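PDB 5JVV: beta-1,3-glucosyltransferase from Paecilomyces sp. J18, which is a beta-1,3-glucosyltransferase, a carbohydrate-active enzyme, probably built as a beta-sandwich of mainly antiparallel strands. Local coordinates for residues A[144-156]-A[162-174]. Residues are numbered along the deposited sequence; the frame is centred on the assembly and turned at random. Where two conformers were deposited one is given.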
ATOM      1  N   ASP A 144     -16.345   7.589  12.671  1.00 23.79           N
ATOM      2  CA  ASP A 144     -15.807   6.452  13.431  1.00 31.35           C
ATOM      3  C   ASP A 144     -16.914   5.489  13.883  1.00 37.42           C
ATOM      4  O   ASP A 144     -16.639   4.376  14.342  1.00 42.82           O
ATOM      5  CB  ASP A 144     -14.943   6.937  14.616  1.00 36.25           C
ATOM      6  CG  ASP A 144     -14.278   5.786  15.384  1.00 37.29           C
ATOM      7  OD1 ASP A 144     -13.265   5.218  14.898  1.00 22.87           O
ATOM      8  OD2 ASP A 144     -14.760   5.458  16.490  1.00 39.95           O
ATOM      9  N   ASP A 145     -18.165   5.913  13.716  1.00 36.81           N
ATOM     10  CA  ASP A 145     -19.322   5.103  14.086  1.00 42.67           C
ATOM     11  C   ASP A 145     -20.053   4.497  12.877  1.00 39.28           C
ATOM     12  O   ASP A 145     -21.138   3.932  13.018  1.00 43.32           O
ATOM     13  CB  ASP A 145     -20.284   5.927  14.947  1.00 48.35           C
ATOM     14  CG  ASP A 145     -19.658   6.363  16.267  1.00 51.35           C
ATOM     15  OD1 ASP A 145     -19.024   5.520  16.937  1.00 53.78           O
ATOM     16  OD2 ASP A 145     -19.796   7.550  16.632  1.00 54.83           O
ATOM     17  N   ASP A 146     -19.467   4.634  11.690  1.00 22.06           N
ATOM     18  CA  ASP A 146     -19.866   3.833  10.529  1.00 21.99           C
ATOM     19  C   ASP A 146     -18.594   3.287   9.895  1.00 16.50           C
ATOM     20  O   ASP A 146     -18.309   3.505   8.713  1.00 16.32           O
ATOM     21  CB  ASP A 146     -20.699   4.635   9.511  1.00 23.84           C
ATOM     22  CG  ASP A 146     -21.190   3.775   8.346  1.00 31.02           C
ATOM     23  OD1 ASP A 146     -21.330   2.542   8.522  1.00 30.15           O
ATOM     24  OD2 ASP A 146     -21.425   4.325   7.244  1.00 30.42           O
ATOM     25  N   GLN A 147     -17.830   2.555  10.701  1.00 14.65           N
ATOM     26  CA  GLN A 147     -16.501   2.119  10.308  1.00 13.32           C
ATOM     27  C   GLN A 147     -16.030   1.036  11.272  1.00 13.89           C
ATOM     28  O   GLN A 147     -16.214   1.166  12.482  1.00 17.36           O
ATOM     29  CB  GLN A 147     -15.573   3.341  10.304  1.00 21.96           C
ATOM     30  CG  GLN A 147     -14.154   3.128  10.772  1.00 22.79           C
ATOM     31  CD  GLN A 147     -13.372   4.433  10.804  1.00 16.74           C
ATOM     32  OE1 GLN A 147     -13.314   5.160   9.806  1.00 14.24           O
ATOM     33  NE2 GLN A 147     -12.773   4.745  11.956  1.00 13.09           N
ATOM     34  N   THR A 148     -15.468  -0.049  10.750  1.00 14.10           N
ATOM     35  CA  THR A 148     -15.005  -1.139  11.622  1.00 13.89           C
ATOM     36  C   THR A 148     -13.610  -0.881  12.169  1.00 16.00           C
ATOM     37  O   THR A 148     -13.262  -1.371  13.246  1.00 17.61           O
ATOM     38  CB  THR A 148     -15.050  -2.525  10.943  1.00 16.88           C
ATOM     39  OG1 THR A 148     -14.193  -2.541   9.792  1.00 16.58           O
ATOM     40  CG2 THR A 148     -16.470  -2.865  10.541  1.00 17.16           C
ATOM     41  N   GLY A 149     -12.805  -0.129  11.423  1.00 13.20           N
ATOM     42  CA  GLY A 149     -11.483   0.253  11.891  1.00 13.36           C
ATOM     43  C   GLY A 149     -11.554   1.275  13.011  1.00 14.83           C
ATOM     44  O   GLY A 149     -12.631   1.751  13.373  1.00 14.37           O
ATOM     45  N   THR A 150     -10.398   1.612  13.569  1.00 13.02           N
ATOM     46  CA  THR A 150     -10.347   2.565  14.672  1.00 15.58           C
ATOM     47  C   THR A 150      -9.565   3.797  14.253  1.00 13.83           C
ATOM     48  O   THR A 150      -8.399   3.695  13.869  1.00 13.52           O
ATOM     49  CB  THR A 150      -9.681   1.938  15.914  1.00 16.25           C
ATOM     50  OG1 THR A 150     -10.406   0.766  16.310  1.00 17.15           O
ATOM     51  CG2 THR A 150      -9.674   2.927  17.075  1.00 18.27           C
ATOM     52  N   THR A 151     -10.199   4.964  14.322  1.00 15.26           N
ATOM     53  CA  THR A 151      -9.507   6.206  13.977  1.00 13.20           C
ATOM     54  C   THR A 151      -8.502   6.561  15.069  1.00 13.88           C
ATOM     55  O   THR A 151      -8.867   6.639  16.250  1.00 16.34           O
ATOM     56  CB  THR A 151     -10.488   7.376  13.818  1.00 12.85           C
ATOM     57  OG1 THR A 151     -11.410   7.089  12.754  1.00 14.54           O
ATOM     58  CG2 THR A 151      -9.723   8.656  13.512  1.00 14.31           C
ATOM     59  N   THR A 152      -7.237   6.739  14.684  1.00 14.23           N
ATOM     60  CA  THR A 152      -6.198   7.121  15.647  1.00 13.85           C
ATOM     61  C   THR A 152      -5.744   8.569  15.483  1.00 16.60           C
ATOM     62  O   THR A 152      -5.103   9.127  16.366  1.00 16.57           O
ATOM     63  CB  THR A 152      -4.984   6.166  15.596  1.00 19.84           C
ATOM     64  OG1 THR A 152      -4.444   6.147  14.274  1.00 18.19           O
ATOM     65  CG2 THR A 152      -5.398   4.760  15.975  1.00 19.39           C
ATOM     66  N   SER A 153      -6.064   9.169  14.342  1.00 14.36           N
ATOM     67  CA  SER A 153      -5.811  10.586  14.100  0.59 14.95           C
ATOM     68  C   SER A 153      -6.902  11.095  13.172  1.00 17.20           C
ATOM     69  O   SER A 153      -7.101  10.525  12.097  1.00 14.77           O
ATOM     70  CB  SER A 153      -4.436  10.775  13.455  0.59 18.99           C
ATOM     71  OG  SER A 153      -4.267  12.106  12.998  0.59 20.26           O
ATOM     72  N   ASN A 154      -7.608  12.152  13.568  1.00 13.64           N
ATOM     73  CA  ASN A 154      -8.752  12.601  12.774  1.00 11.83           C
ATOM     74  C   ASN A 154      -8.573  13.813  11.852  1.00 12.30           C
ATOM     75  O   ASN A 154      -9.494  14.159  11.129  1.00 13.77           O
ATOM     76  CB  ASN A 154     -10.002  12.783  13.646  1.00 19.13           C
ATOM     77  CG  ASN A 154      -9.853  13.887  14.669  1.00 22.68           C
ATOM     78  OD1 ASN A 154      -8.883  14.643  14.654  1.00 24.42           O
ATOM     79  ND2 ASN A 154     -10.816  13.978  15.575  1.00 28.00           N
ATOM     80  N   GLN A 155      -7.412  14.460  11.868  1.00 10.85           N
ATOM     81  CA  GLN A 155      -7.180  15.602  10.976  1.00 10.95           C
ATOM     82  C   GLN A 155      -6.309  15.212   9.789  1.00 14.36           C
ATOM     83  O   GLN A 155      -5.155  14.821   9.965  1.00 14.17           O
ATOM     84  CB  GLN A 155      -6.534  16.766  11.735  1.00 11.76           C
ATOM     85  CG  GLN A 155      -7.389  17.311  12.875  1.00 11.32           C
ATOM     86  CD  GLN A 155      -8.563  18.153  12.396  1.00 11.93           C
ATOM     87  OE1 GLN A 155      -8.626  18.559  11.234  1.00 14.49           O
ATOM     88  NE2 GLN A 155      -9.482  18.447  13.307  1.00 12.79           N
ATOM     89  N   CYS A 156      -6.857  15.330   8.582  1.00 11.39           N
ATOM     90  CA  CYS A 156      -6.152  14.910   7.371  1.00 13.02           C
ATOM     91  C   CYS A 156      -5.151  15.916   6.818  1.00 14.60           C
ATOM     92  O   CYS A 156      -4.237  15.530   6.099  1.00 12.57           O
ATOM     93  CB  CYS A 156      -7.146  14.573   6.257  1.00 14.53           C
ATOM     94  SG  CYS A 156      -8.471  13.442   6.682  1.00 12.29           S
ATOM     95  N   PRO A 162       1.794  16.277  10.263  1.00 27.31           N
ATOM     96  CA  PRO A 162       2.361  15.297   9.330  1.00 22.41           C
ATOM     97  C   PRO A 162       1.688  13.920   9.363  1.00 23.95           C
ATOM     98  O   PRO A 162       1.849  13.151   8.419  1.00 24.20           O
ATOM     99  CB  PRO A 162       3.815  15.177   9.802  1.00 26.45           C
ATOM    100  CG  PRO A 162       3.746  15.449  11.266  1.00 25.35           C
ATOM    101  CD  PRO A 162       2.655  16.482  11.445  1.00 26.48           C
ATOM    102  N   ALA A 163       0.949  13.619  10.426  1.00 25.78           N
ATOM    103  CA  ALA A 163       0.354  12.295  10.584  1.00 24.09           C
ATOM    104  C   ALA A 163      -0.738  12.016   9.556  1.00 16.00           C
ATOM    105  O   ALA A 163      -0.901  10.879   9.112  1.00 16.06           O
ATOM    106  CB  ALA A 163      -0.192  12.121  11.992  1.00 25.94           C
ATOM    107  N   GLY A 164      -1.487  13.052   9.187  1.00 18.25           N
ATOM    108  CA  GLY A 164      -2.665  12.857   8.356  1.00 15.73           C
ATOM    109  C   GLY A 164      -3.760  12.215   9.185  1.00 12.76           C
ATOM    110  O   GLY A 164      -3.618  12.080  10.401  1.00 15.60           O
ATOM    111  N   CYS A 165      -4.873  11.841   8.552  1.00 10.72           N
ATOM    112  CA  CYS A 165      -5.931  11.144   9.268  1.00 10.72           C
ATOM    113  C   CYS A 165      -5.774   9.643   9.075  1.00 13.82           C
ATOM    114  O   CYS A 165      -5.714   9.145   7.947  1.00 13.24           O
ATOM    115  CB  CYS A 165      -7.324  11.634   8.851  1.00 12.11           C
ATOM    116  SG  CYS A 165      -7.623  11.632   7.071  1.00 12.85           S
ATOM    117  N   VAL A 166      -5.689   8.935  10.194  1.00 11.76           N
ATOM    118  CA  VAL A 166      -5.261   7.546  10.207  1.00 11.48           C
ATOM    119  C   VAL A 166      -6.344   6.683  10.822  1.00 10.22           C
ATOM    120  O   VAL A 166      -6.868   7.009  11.890  1.00 10.81           O
ATOM    121  CB  VAL A 166      -3.988   7.394  11.057  1.00 15.48           C
ATOM    122  CG1 VAL A 166      -3.600   5.932  11.175  1.00 14.97           C
ATOM    123  CG2 VAL A 166      -2.849   8.240  10.477  1.00 14.84           C
ATOM    124  N   VAL A 167      -6.687   5.588  10.144  1.00 12.37           N
ATOM    125  CA  VAL A 167      -7.604   4.592  10.687  1.00 10.19           C
ATOM    126  C   VAL A 167      -6.891   3.239  10.714  1.00 12.55           C
ATOM    127  O   VAL A 167      -6.377   2.763   9.687  1.00 12.18           O
ATOM    128  CB  VAL A 167      -8.905   4.482   9.853  1.00 12.34           C
ATOM    129  CG1 VAL A 167      -9.853   3.426  10.440  1.00 11.28           C
ATOM    130  CG2 VAL A 167      -9.605   5.829   9.772  1.00 12.87           C
ATOM    131  N   GLN A 168      -6.833   2.628  11.893  1.00 12.72           N
ATOM    132  CA  GLN A 168      -6.218   1.309  12.032  1.00 13.77           C
ATOM    133  C   GLN A 168      -7.199   0.214  11.629  1.00 14.49           C
ATOM    134  O   GLN A 168      -8.338   0.178  12.102  1.00 13.83           O
ATOM    135  CB  GLN A 168      -5.757   1.088  13.478  1.00 17.44           C
ATOM    136  CG  GLN A 168      -5.263  -0.337  13.743  1.00 25.56           C
ATOM    137  CD  GLN A 168      -4.814  -0.559  15.177  1.00 35.20           C
ATOM    138  OE1 GLN A 168      -5.627  -0.553  16.104  1.00 40.71           O
ATOM    139  NE2 GLN A 168      -3.513  -0.766  15.364  1.00 31.17           N
ATOM    140  N   GLY A 169      -6.753  -0.687  10.757  1.00 12.48           N
ATOM    141  CA  GLY A 169      -7.576  -1.795  10.303  1.00 13.28           C
ATOM    142  C   GLY A 169      -7.713  -2.892  11.345  1.00 12.67           C
ATOM    143  O   GLY A 169      -7.068  -2.854  12.388  1.00 15.66           O
ATOM    144  N   THR A 170      -8.553  -3.879  11.047  1.00 16.62           N
ATOM    145  CA  THR A 170      -8.842  -4.959  11.981  1.00 17.98           C
ATOM    146  C   THR A 170      -7.808  -6.093  11.860  1.00 18.98           C
ATOM    147  O   THR A 170      -6.985  -6.087  10.937  1.00 17.55           O
ATOM    148  CB  THR A 170     -10.272  -5.464  11.757  1.00 19.99           C
ATOM    149  OG1 THR A 170     -10.496  -5.638  10.352  1.00 22.87           O
ATOM    150  CG2 THR A 170     -11.281  -4.456  12.296  1.00 22.20           C
ATOM    151  N   PRO A 171      -7.811  -7.049  12.809  1.00 20.17           N
ATOM    152  CA  PRO A 171      -6.871  -8.174  12.701  1.00 18.33           C
ATOM    153  C   PRO A 171      -6.932  -8.920  11.369  1.00 20.00           C
ATOM    154  O   PRO A 171      -8.014  -9.158  10.823  1.00 21.39           O
ATOM    155  CB  PRO A 171      -7.317  -9.100  13.830  1.00 20.74           C
ATOM    156  CG  PRO A 171      -7.834  -8.173  14.869  1.00 25.07           C
ATOM    157  CD  PRO A 171      -8.462  -7.015  14.134  1.00 26.57           C
ATOM    158  N   GLY A 172      -5.762  -9.292  10.860  1.00 17.83           N
ATOM    159  CA  GLY A 172      -5.673 -10.040   9.623  1.00 16.22           C
ATOM    160  C   GLY A 172      -5.601  -9.167   8.384  1.00 12.74           C
ATOM    161  O   GLY A 172      -5.545  -9.679   7.265  1.00 15.48           O
ATOM    162  N   SER A 173      -5.573  -7.849   8.582  1.00 12.40           N
ATOM    163  CA  SER A 173      -5.678  -6.926   7.456  1.00 11.20           C
ATOM    164  C   SER A 173      -4.335  -6.506   6.863  1.00 10.97           C
ATOM    165  O   SER A 173      -4.304  -5.749   5.885  1.00 11.20           O
ATOM    166  CB  SER A 173      -6.495  -5.694   7.842  1.00 10.83           C
ATOM    167  OG  SER A 173      -5.889  -4.971   8.903  1.00 12.03           O
ATOM    168  N   TYR A 174      -3.233  -6.998   7.429  1.00 10.32           N
ATOM    169  CA  TYR A 174      -1.911  -6.564   6.979  1.00 10.72           C
ATOM    170  C   TYR A 174      -0.836  -7.630   7.189  1.00 12.07           C
ATOM    171  O   TYR A 174      -0.909  -8.432   8.122  1.00 14.52           O
ATOM    172  CB  TYR A 174      -1.522  -5.268   7.717  1.00  9.03           C
ATOM    173  CG  TYR A 174      -0.149  -4.707   7.378  1.00  8.84           C
ATOM    174  CD1 TYR A 174      -0.008  -3.692   6.443  1.00 10.54           C
ATOM    175  CD2 TYR A 174       1.003  -5.187   8.007  1.00  9.02           C
ATOM    176  CE1 TYR A 174       1.245  -3.173   6.128  1.00 11.79           C
ATOM    177  CE2 TYR A 174       2.265  -4.686   7.691  1.00  8.71           C
ATOM    178  CZ  TYR A 174       2.366  -3.670   6.751  1.00 10.08           C
ATOM    179  OH  TYR A 174       3.595  -3.153   6.433  1.00 10.89           O
TER
HETATM  180  O   HOH W   1     -12.894  -5.126   9.323  1.00 27.39           O
HETATM  181  O   HOH W   2      -2.750  15.799   9.798  1.00 18.19           O
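Val167 sets both its methyl groups against the end amide of Gln147, CG1 lying over the amide's face, 3.5 Å from Gln147 NE2, while CG2 also touches Thr151 OG1. The two side chains arrive from opposite directions. The same NE2 donates to Thr151 OG1 at 2.8 Å, with the acceptor almost exactly in the amide plane; this bond and that of Gln147 OE1 with Asn225 N together set the rotation of the amide. Thr151 and Val167 form a non-hydrogen-bonded pair, flanked by the hydrogen-bonded pair Thr150 and Gln168, whose backbones bond in both directions. On the other side of Thr151 and Val167 a classic beta bulge sets Thr152 and Ser153 together against Val166: Val166 O takes a bond of 2.8 Å from Thr152 N and a weak one from Ser153 N. Thr152 OG1 stands between its own backbone N and carbonyl carbon (chi1 58°), which brings it to 3.2 Å from Val166 CG1. In one of its two conformers Ser153 OG, swung opposite its backbone N (chi1 170°), donates to Gly164 O at 2.7 Å in the carbonyl plane. Next to this the Cys156–Cys165 disulfide (chi3 92°) ties the two arms covalently across the base of the long loop that joins them. At the other end a water bridges Thr148 OG1 and Thr170 OG1. Strand 150-153 is an edge strand of the mixed sheet, paired with 165-168, which pairs in turn with strand 130-134, where Val166 touches Val132; Val167 and Cys165 pack on Phe226 of strand 224-226, which belongs to the other sheet.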